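Local coordinates for possible TctC subunit of the Tripartite Tricarboxylate Transport(TTT) Family (Rhodopseudomonas palustris, PDB 6HKE), which binds malate as a periplasmic receptor and probably delivers this C4-dicarboxylate to a membrane transporter of the tripartite tricarboxylate family, at residues R16-V21 with K43-P48; A86-F91 with R300-V305; V209-E214 with P231-G236. The protein carries 2 engineered substitutions. All blocks are in the same frame, centred on the assembly; numbering follows the deposited sequence.

Contact 1 of 3, residues R16-V21 with K43-P48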
loop_
_atom_site.group_PDB
_atom_site.type_symbol
_atom_site.label_atom_id
_atom_site.label_comp_id
_atom_site.label_asym_id
_atom_site.label_seq_id
_atom_site.Cartn_x
_atom_site.Cartn_y
_atom_site.Cartn_z
ATOM N N ARG A 16 7.758 -18.407 20.435
ATOM C CA ARG A 16 8.303 -17.112 20.915
ATOM C C ARG A 16 7.647 -15.979 20.134
ATOM O O ARG A 16 6.830 -16.275 19.246
ATOM C CB ARG A 16 9.825 -17.065 20.726
ATOM C CG ARG A 16 10.272 -17.115 19.272
ATOM C CD ARG A 16 11.728 -17.457 19.109
ATOM N NE ARG A 16 12.088 -17.145 17.737
ATOM C CZ ARG A 16 12.196 -18.013 16.734
ATOM N NH1 ARG A 16 11.994 -19.304 16.934
ATOM N NH2 ARG A 16 12.504 -17.572 15.520
ATOM N N THR A 17 8.052 -14.745 20.425
ATOM C CA THR A 17 7.527 -13.521 19.778
ATOM C C THR A 17 7.655 -13.670 18.263
ATOM O O THR A 17 8.729 -14.078 17.794
ATOM C CB THR A 17 8.242 -12.283 20.316
ATOM O OG1 THR A 17 7.955 -12.250 21.710
ATOM C CG2 THR A 17 7.789 -11.001 19.659
ATOM N N VAL A 18 6.570 -13.420 17.529
ATOM C CA VAL A 18 6.597 -13.396 16.042
ATOM C C VAL A 18 6.993 -11.981 15.612
ATOM O O VAL A 18 6.432 -11.021 16.167
ATOM C CB VAL A 18 5.253 -13.826 15.441
ATOM C CG1 VAL A 18 5.255 -13.688 13.926
ATOM C CG2 VAL A 18 4.879 -15.237 15.869
ATOM N N THR A 19 7.958 -11.866 14.697
ATOM C CA THR A 19 8.356 -10.590 14.061
ATOM C C THR A 19 7.585 -10.440 12.742
ATOM O O THR A 19 7.636 -11.347 11.888
ATOM C CB THR A 19 9.877 -10.503 13.919
ATOM O OG1 THR A 19 10.399 -10.470 15.251
ATOM C CG2 THR A 19 10.333 -9.276 13.160
ATOM N N VAL A 20 6.832 -9.348 12.625
ATOM C CA VAL A 20 6.159 -8.920 11.374
ATOM C C VAL A 20 6.888 -7.654 10.954
ATOM O O VAL A 20 6.865 -6.655 11.700
ATOM C CB VAL A 20 4.649 -8.693 11.553
ATOM C CG1 VAL A 20 4.036 -8.077 10.302
ATOM C CG2 VAL A 20 3.933 -9.985 11.946
ATOM N N VAL A 21 7.574 -7.761 9.833
ATOM C CA VAL A 21 8.413 -6.690 9.263
ATOM C C VAL A 21 7.529 -5.872 8.329
ATOM O O VAL A 21 6.815 -6.479 7.514
ATOM C CB VAL A 21 9.632 -7.303 8.556
ATOM C CG1 VAL A 21 10.513 -6.218 7.971
ATOM C CG2 VAL A 21 10.432 -8.160 9.516
ATOM N N LYS A 43 -4.001 -13.071 20.102
ATOM C CA LYS A 43 -5.081 -13.829 20.812
ATOM C C LYS A 43 -5.229 -15.247 20.251
ATOM O O LYS A 43 -5.561 -16.155 21.024
ATOM C CB LYS A 43 -6.414 -13.091 20.718
ATOM C CG LYS A 43 -6.422 -11.748 21.428
ATOM C CD LYS A 43 -7.794 -11.109 21.484
ATOM C CE LYS A 43 -7.755 -9.715 22.074
ATOM N NZ LYS A 43 -8.922 -8.906 21.645
ATOM N N THR A 44 -4.994 -15.453 18.961
ATOM C CA THR A 44 -5.074 -16.799 18.338
ATOM C C THR A 44 -3.728 -17.513 18.488
ATOM O O THR A 44 -3.714 -18.722 18.713
ATOM C CB THR A 44 -5.560 -16.683 16.887
ATOM O OG1 THR A 44 -6.790 -15.983 16.978
ATOM C CG2 THR A 44 -5.772 -18.014 16.205
ATOM N N LEU A 45 -2.621 -16.803 18.344
ATOM C CA LEU A 45 -1.284 -17.442 18.299
ATOM C C LEU A 45 -0.809 -17.831 19.707
ATOM O O LEU A 45 -0.049 -18.793 19.784
ATOM C CB LEU A 45 -0.298 -16.491 17.610
ATOM C CG LEU A 45 -0.655 -16.129 16.174
ATOM C CD1 LEU A 45 0.411 -15.234 15.595
ATOM C CD2 LEU A 45 -0.844 -17.378 15.315
ATOM N N GLY A 46 -1.176 -17.087 20.754
ATOM C CA GLY A 46 -0.737 -17.348 22.141
ATOM C C GLY A 46 0.639 -16.760 22.423
ATOM O O GLY A 46 1.171 -16.977 23.527
ATOM N N GLN A 47 1.188 -16.000 21.479
ATOM C CA GLN A 47 2.480 -15.291 21.639
ATOM C C GLN A 47 2.306 -13.860 21.141
ATOM O O GLN A 47 1.530 -13.594 20.232
ATOM C CB GLN A 47 3.603 -16.030 20.894
ATOM C CG GLN A 47 4.034 -17.338 21.552
ATOM C CD GLN A 47 4.834 -17.173 22.826
ATOM O OE1 GLN A 47 5.425 -16.130 23.096
ATOM N NE2 GLN A 47 4.867 -18.225 23.626
ATOM N N PRO A 48 3.039 -12.881 21.702
ATOM C CA PRO A 48 2.955 -11.516 21.206
ATOM C C PRO A 48 3.564 -11.393 19.796
ATOM O O PRO A 48 4.349 -12.252 19.370
ATOM C CB PRO A 48 3.701 -10.721 22.275
ATOM C CG PRO A 48 4.706 -11.689 22.812
ATOM C CD PRO A 48 4.021 -13.037 22.783
#
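The beta-alpha-beta unit of strand 18-22, helix 29-45 and strand 49-53 is drawn together where Thr17, just before the first strand, and Val18, at its start, meet Pro48, just ahead of the second. The evidence for a strand-like pairing is one backbone bond: Val18 N donates to Pro48 O at 3.1 Å, with an N-H...O angle of 157° and the donor in the carbonyl plane. The same oxygen also receives a CA-H...O contact from Thr17 CA at 3.4 Å, and Thr17 CG2 approaches Pro48 O to 3.7 Å without bonding to it. On the side-chain level, Thr17 crosses the proline ring at about a right angle. With OG1 anti to the carbonyl carbon (chi1 -61°), the hydroxyl comes 3.5 Å from Pro48 CG, while CG2 is the branch beside the proline oxygen. Gln47 leans on Arg16 by its aliphatic part, CB coming 3.6 Å from Arg16 O. A bend at chi2 (-73°) turns CD back toward Arg16, and Gln47 OE1 ends 3.7 Å from Arg16 CA, a van der Waals approach without a polar bond. Val18 CG2 and Leu45 CD1 only just touch, at 4.5 Å. Gly46, with positive phi, takes the chain out of the helix toward Gln47. Beyond this entry point Val18 and Val20 pair with Glu50 in strand 49-53, Thr19 pairs with Leu76 of strand 75-80 on the sheet, and Leu45 packs against Leu255 and Ala258 of helix 249-263.

Contact 2 of 3, residues A86-F91 with R300-V305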
loop_
_atom_site.group_PDB
_atom_site.type_symbol
_atom_site.label_atom_id
_atom_site.label_comp_id
_atom_site.label_asym_id
_atom_site.label_seq_id
_atom_site.Cartn_x
_atom_site.Cartn_y
_atom_site.Cartn_z
ATOM N N ALA A 86 3.867 -4.382 -8.564
ATOM C CA ALA A 86 4.419 -3.360 -9.480
ATOM C C ALA A 86 5.952 -3.402 -9.473
ATOM O O ALA A 86 6.515 -3.099 -10.518
ATOM C CB ALA A 86 3.897 -1.991 -9.122
ATOM N N ALA A 87 6.599 -3.767 -8.364
ATOM C CA ALA A 87 8.077 -3.705 -8.218
ATOM C C ALA A 87 8.766 -4.537 -9.317
ATOM O O ALA A 87 9.860 -4.143 -9.783
ATOM C CB ALA A 87 8.487 -4.162 -6.844
ATOM N N VAL A 88 8.161 -5.655 -9.718
ATOM C CA VAL A 88 8.720 -6.560 -10.771
ATOM C C VAL A 88 8.908 -5.740 -12.050
ATOM O O VAL A 88 10.034 -5.722 -12.568
ATOM C CB VAL A 88 7.829 -7.792 -10.998
ATOM C CG1 VAL A 88 8.346 -8.652 -12.145
ATOM C CG2 VAL A 88 7.696 -8.610 -9.719
ATOM N N ALA A 89 7.872 -5.005 -12.461
ATOM C CA ALA A 89 7.843 -4.188 -13.696
ATOM C C ALA A 89 8.651 -2.889 -13.546
ATOM O O ALA A 89 9.212 -2.464 -14.569
ATOM C CB ALA A 89 6.414 -3.895 -14.081
ATOM N N LEU A 90 8.675 -2.253 -12.363
ATOM C CA LEU A 90 9.143 -0.849 -12.195
ATOM C C LEU A 90 10.539 -0.771 -11.566
ATOM O O LEU A 90 11.142 0.315 -11.666
ATOM C CB LEU A 90 8.170 -0.074 -11.298
ATOM C CG LEU A 90 6.699 -0.095 -11.696
ATOM C CD1 LEU A 90 5.908 0.840 -10.797
ATOM C CD2 LEU A 90 6.507 0.278 -13.156
ATOM N N PHE A 91 10.977 -1.811 -10.848
ATOM C CA PHE A 91 12.222 -1.816 -10.033
ATOM C C PHE A 91 13.301 -2.577 -10.795
ATOM O O PHE A 91 13.192 -3.780 -11.022
ATOM C CB PHE A 91 11.986 -2.411 -8.640
ATOM C CG PHE A 91 12.946 -1.944 -7.574
ATOM C CD1 PHE A 91 14.263 -2.389 -7.549
ATOM C CD2 PHE A 91 12.532 -1.074 -6.574
ATOM C CE1 PHE A 91 15.146 -1.965 -6.564
ATOM C CE2 PHE A 91 13.416 -0.649 -5.590
ATOM C CZ PHE A 91 14.720 -1.092 -5.588
ATOM N N ARG A 300 -0.318 -7.018 -14.482
ATOM C CA ARG A 300 -0.978 -5.698 -14.652
ATOM C C ARG A 300 0.120 -4.645 -14.886
ATOM O O ARG A 300 0.037 -3.928 -15.888
ATOM C CB ARG A 300 -1.903 -5.442 -13.452
ATOM C CG ARG A 300 -2.726 -4.168 -13.530
ATOM C CD ARG A 300 -1.896 -2.953 -13.156
ATOM N NE ARG A 300 -2.567 -1.662 -13.333
ATOM C CZ ARG A 300 -3.311 -1.046 -12.417
ATOM N NH1 ARG A 300 -3.846 0.125 -12.707
ATOM N NH2 ARG A 300 -3.520 -1.592 -11.228
ATOM N N TRP A 301 1.154 -4.600 -14.041
ATOM C CA TRP A 301 2.231 -3.572 -14.117
ATOM C C TRP A 301 3.237 -3.884 -15.226
ATOM O O TRP A 301 3.917 -2.934 -15.645
ATOM C CB TRP A 301 2.913 -3.390 -12.758
ATOM C CG TRP A 301 1.964 -2.765 -11.790
ATOM C CD1 TRP A 301 1.197 -3.414 -10.874
ATOM C CD2 TRP A 301 1.559 -1.387 -11.748
ATOM N NE1 TRP A 301 0.403 -2.526 -10.207
ATOM C CE2 TRP A 301 0.589 -1.278 -10.732
ATOM C CE3 TRP A 301 1.945 -0.236 -12.436
ATOM C CZ2 TRP A 301 0.003 -0.064 -10.386
ATOM C CZ3 TRP A 301 1.357 0.960 -12.100
ATOM C CH2 TRP A 301 0.414 1.047 -11.079
ATOM N N GLU A 302 3.353 -5.145 -15.655
ATOM C CA GLU A 302 4.095 -5.520 -16.890
ATOM C C GLU A 302 3.384 -4.883 -18.095
ATOM O O GLU A 302 4.092 -4.354 -18.933
ATOM C CB GLU A 302 4.239 -7.038 -17.017
ATOM C CG GLU A 302 5.460 -7.598 -16.292
ATOM C CD GLU A 302 5.448 -9.096 -15.961
ATOM O OE1 GLU A 302 4.402 -9.756 -16.172
ATOM O OE2 GLU A 302 6.486 -9.604 -15.462
ATOM N N ASP A 303 2.042 -4.892 -18.140
ATOM C CA ASP A 303 1.206 -4.242 -19.195
ATOM C C ASP A 303 1.367 -2.713 -19.188
ATOM O O ASP A 303 1.492 -2.143 -20.297
ATOM C CB ASP A 303 -0.286 -4.555 -19.051
ATOM C CG ASP A 303 -0.661 -5.987 -19.394
ATOM O OD1 ASP A 303 0.242 -6.845 -19.410
ATOM O OD2 ASP A 303 -1.858 -6.236 -19.615
ATOM N N VAL A 304 1.307 -2.076 -18.009
ATOM C CA VAL A 304 1.485 -0.605 -17.810
ATOM C C VAL A 304 2.826 -0.164 -18.422
ATOM O O VAL A 304 2.840 0.901 -19.051
ATOM C CB VAL A 304 1.394 -0.204 -16.320
ATOM C CG1 VAL A 304 1.847 1.232 -16.078
ATOM C CG2 VAL A 304 -0.001 -0.418 -15.740
ATOM N N VAL A 305 3.907 -0.927 -18.222
ATOM C CA VAL A 305 5.259 -0.625 -18.785
ATOM C C VAL A 305 5.196 -0.782 -20.315
ATOM O O VAL A 305 5.881 -0.012 -21.003
ATOM C CB VAL A 305 6.358 -1.499 -18.138
ATOM C CG1 VAL A 305 7.692 -1.416 -18.873
ATOM C CG2 VAL A 305 6.561 -1.137 -16.673
#
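Ala86 O, the carbonyl of the residue whose methyl rests on the Trp301 indole, is gripped by two amides of its own helix: Leu90 N at 3.0 Å and, more weakly, Ala89 N. This doubled acceptance marks the kinked last turn of helix 82-90, which lies against the final turns of helix 287-305. The two short axes approach to 8.0 Å, with their N-to-C directions 29° apart, so the helices run roughly parallel. Such closeness rests on small residues. Ala86 CB sits 3.4 Å from the centroid of the five-membered ring of Trp301 and 9° off the ring normal, a CH-pi contact over the face. Arg300 CD lies 3.7 Å above the plane on the opposite face, so both faces of the indole are touched, each by a carbon offset from the middle of the ring system toward its rim. Trp301 CG stands beside its backbone N, anti to the carbonyl carbon (chi1 -68°), which sets that atom close to Ala86 CB. One turn further along, Ala89 CB presses on Trp301 O at 3.1 Å, a tight approach to an oxygen that also accepts the helical bond from Val305 N. Val305 CG2 then fits against Ala89 CB at 3.8 Å and meets Leu90 CD2 as the two side chains slide past each other in opposite directions. At the exposed margin Val88 CG1 merely approaches Glu302 OE2. Ala153 of helix 150-162 touches Ala86, Leu90 and Trp301, and the Trp301 side chain is about 7 Å from that of Val150, a malate-binding residue. Within these segments the helices share no hydrogen bond; the contact is carried by apolar side chains, and their mutual placement depends on shape and dispersion.

Contact 3 of 3, residues V209-E214 with P231-G236; sequences VIAASE and PGFQVG
Ala211 and Phe233 form the dense half of this contact, while Ser213 and Gln234 form a polar, partly hydrated half; together they join the end of strand 205-210 and the residues after it to the loop leading into strand 236-244. On the dense side, Ala211 CB lies over the Phe233 ring, 3.8 Å from its centroid and 18° off the normal, a CH-pi contact. Val209 CG2 comes instead to the ring edge, near its plane, at 4.0 Å from Phe233 CD2. Backbones close in as well: Ala211 CA is 3.2 Å from Phe233 O in a CA-H...O contact, and Val235 N donates to Ala211 O at 2.9 Å from a position 36° out of the carbonyl plane. Ala211 and Phe233 are each the centre of an inverse gamma turn. Leu158 and Leu161 of helix 150-162 also touch Phe233, and the side chain of Val235 is about 5 Å from that of the malate-binding Val150. Toward solvent the packing gives way to a chain of bonds. Ser213 OG donates to Gln234 OE1 at 3.0 Å, in the amide plane and on a lone pair. On the other branch of the amide, a water accepts from Gln234 NE2 at 2.6 Å, a notably short distance, and donates to Ala212 O, also at 2.6 Å. In Gln234, chi2 (-134°) bends the chain and brings CD to the Ser213 side. As modelled, the amide is thus held at its two ends by a hydroxyl and a water, a hydrated polar link beside the apolar methyl-ring contact.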
loop_
_atom_site.group_PDB
_atom_site.type_symbol
_atom_site.label_atom_id
_atom_site.label_comp_id
_atom_site.label_asym_id
_atom_site.label_seq_id
_atom_site.Cartn_x
_atom_site.Cartn_y
_atom_site.Cartn_z
ATOM N N VAL A 209 -8.779 13.162 -7.311
ATOM C CA VAL A 209 -9.570 11.978 -7.753
ATOM C C VAL A 209 -9.220 10.775 -6.880
ATOM O O VAL A 209 -8.219 10.820 -6.162
ATOM C CB VAL A 209 -9.385 11.690 -9.252
ATOM C CG1 VAL A 209 -10.020 12.786 -10.083
ATOM C CG2 VAL A 209 -7.930 11.504 -9.643
ATOM N N ILE A 210 -10.108 9.786 -6.885
ATOM C CA ILE A 210 -9.895 8.442 -6.282
ATOM C C ILE A 210 -9.711 7.481 -7.459
ATOM O O ILE A 210 -10.459 7.610 -8.445
ATOM C CB ILE A 210 -11.058 8.080 -5.336
ATOM C CG1 ILE A 210 -10.807 6.766 -4.596
ATOM C CG2 ILE A 210 -12.388 8.059 -6.066
ATOM C CD1 ILE A 210 -11.794 6.521 -3.461
ATOM N N ALA A 211 -8.680 6.643 -7.407
ATOM C CA ALA A 211 -8.312 5.714 -8.493
ATOM C C ALA A 211 -9.130 4.436 -8.330
ATOM O O ALA A 211 -8.535 3.376 -8.035
ATOM C CB ALA A 211 -6.836 5.440 -8.473
ATOM N N ALA A 212 -10.442 4.563 -8.510
ATOM C CA ALA A 212 -11.457 3.512 -8.262
ATOM C C ALA A 212 -12.587 3.677 -9.273
ATOM O O ALA A 212 -12.699 4.779 -9.864
ATOM C CB ALA A 212 -11.982 3.610 -6.845
ATOM N N SER A 213 -13.365 2.613 -9.454
ATOM C CA SER A 213 -14.589 2.527 -10.296
ATOM C C SER A 213 -15.719 3.356 -9.690
ATOM O O SER A 213 -16.551 3.860 -10.449
ATOM C CB SER A 213 -15.045 1.098 -10.423
ATOM O OG SER A 213 -14.104 0.355 -11.174
ATOM N N GLU A 214 -15.781 3.389 -8.360
ATOM C CA GLU A 214 -16.912 3.937 -7.574
ATOM C C GLU A 214 -16.339 4.881 -6.516
ATOM O O GLU A 214 -15.186 4.680 -6.093
ATOM C CB GLU A 214 -17.728 2.807 -6.950
ATOM C CG GLU A 214 -18.668 2.108 -7.916
ATOM C CD GLU A 214 -19.440 0.945 -7.299
ATOM O OE1 GLU A 214 -18.784 0.000 -6.787
ATOM O OE2 GLU A 214 -20.696 0.980 -7.316
ATOM N N PRO A 231 -10.162 7.345 -16.976
ATOM C CA PRO A 231 -10.604 6.037 -16.492
ATOM C C PRO A 231 -9.456 5.023 -16.340
ATOM O O PRO A 231 -9.617 4.083 -15.592
ATOM C CB PRO A 231 -11.639 5.609 -17.549
ATOM C CG PRO A 231 -11.213 6.333 -18.806
ATOM C CD PRO A 231 -10.717 7.673 -18.304
ATOM N N GLY A 232 -8.312 5.251 -16.994
ATOM C CA GLY A 232 -7.129 4.383 -16.849
ATOM C C GLY A 232 -6.544 4.443 -15.445
ATOM O O GLY A 232 -5.739 3.575 -15.107
ATOM N N PHE A 233 -6.866 5.476 -14.662
ATOM C CA PHE A 233 -6.251 5.677 -13.326
ATOM C C PHE A 233 -7.079 4.930 -12.276
ATOM O O PHE A 233 -7.894 5.568 -11.617
ATOM C CB PHE A 233 -6.077 7.171 -13.054
ATOM C CG PHE A 233 -5.312 7.456 -11.791
ATOM C CD1 PHE A 233 -4.058 6.913 -11.596
ATOM C CD2 PHE A 233 -5.857 8.242 -10.793
ATOM C CE1 PHE A 233 -3.363 7.158 -10.425
ATOM C CE2 PHE A 233 -5.153 8.505 -9.631
ATOM C CZ PHE A 233 -3.907 7.958 -9.447
ATOM N N GLN A 234 -6.895 3.605 -12.188
ATOM C CA GLN A 234 -7.529 2.702 -11.186
ATOM C C GLN A 234 -6.439 1.870 -10.513
ATOM O O GLN A 234 -5.807 1.062 -11.177
ATOM C CB GLN A 234 -8.584 1.753 -11.767
ATOM C CG GLN A 234 -9.607 2.462 -12.643
ATOM C CD GLN A 234 -11.032 2.054 -12.356
ATOM O OE1 GLN A 234 -11.311 0.896 -12.029
ATOM N NE2 GLN A 234 -11.939 3.013 -12.489
ATOM N N VAL A 235 -6.283 2.058 -9.213
ATOM C CA VAL A 235 -5.281 1.354 -8.383
ATOM C C VAL A 235 -6.022 0.856 -7.141
ATOM O O VAL A 235 -6.513 1.691 -6.338
ATOM C CB VAL A 235 -4.082 2.269 -8.067
ATOM C CG1 VAL A 235 -3.045 1.555 -7.227
ATOM C CG2 VAL A 235 -3.438 2.821 -9.330
ATOM N N GLY A 236 -6.194 -0.460 -7.051
ATOM C CA GLY A 236 -6.681 -1.145 -5.844
ATOM C C GLY A 236 -5.481 -1.649 -5.085
ATOM O O GLY A 236 -4.815 -2.583 -5.604
HETATM O O HOH W 1 -11.665 5.614 -12.144
#

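Overall arrangement
Contacts 2 and 3 are neighbours, their centres about 17 Å apart, and they touch through a probable hydrogen bond from Arg300 NH1 to Gln234 O at 2.7 Å. Both also lean on helix 150-162, whose first residue binds malate. Contact 1 lies far from either, about 33 and 36 Å between centres, on the opposite side of the chain's centre from contact 3, though 16-21 and 209-214 both reach the same sheet. All three are partly buried. Contact 2 is helix against helix and apolar, contact 1 relies on one strand-type backbone bond at an outer end of the fold, and contact 3 mixes a ring-and-methyl core with side-chain and water bonds.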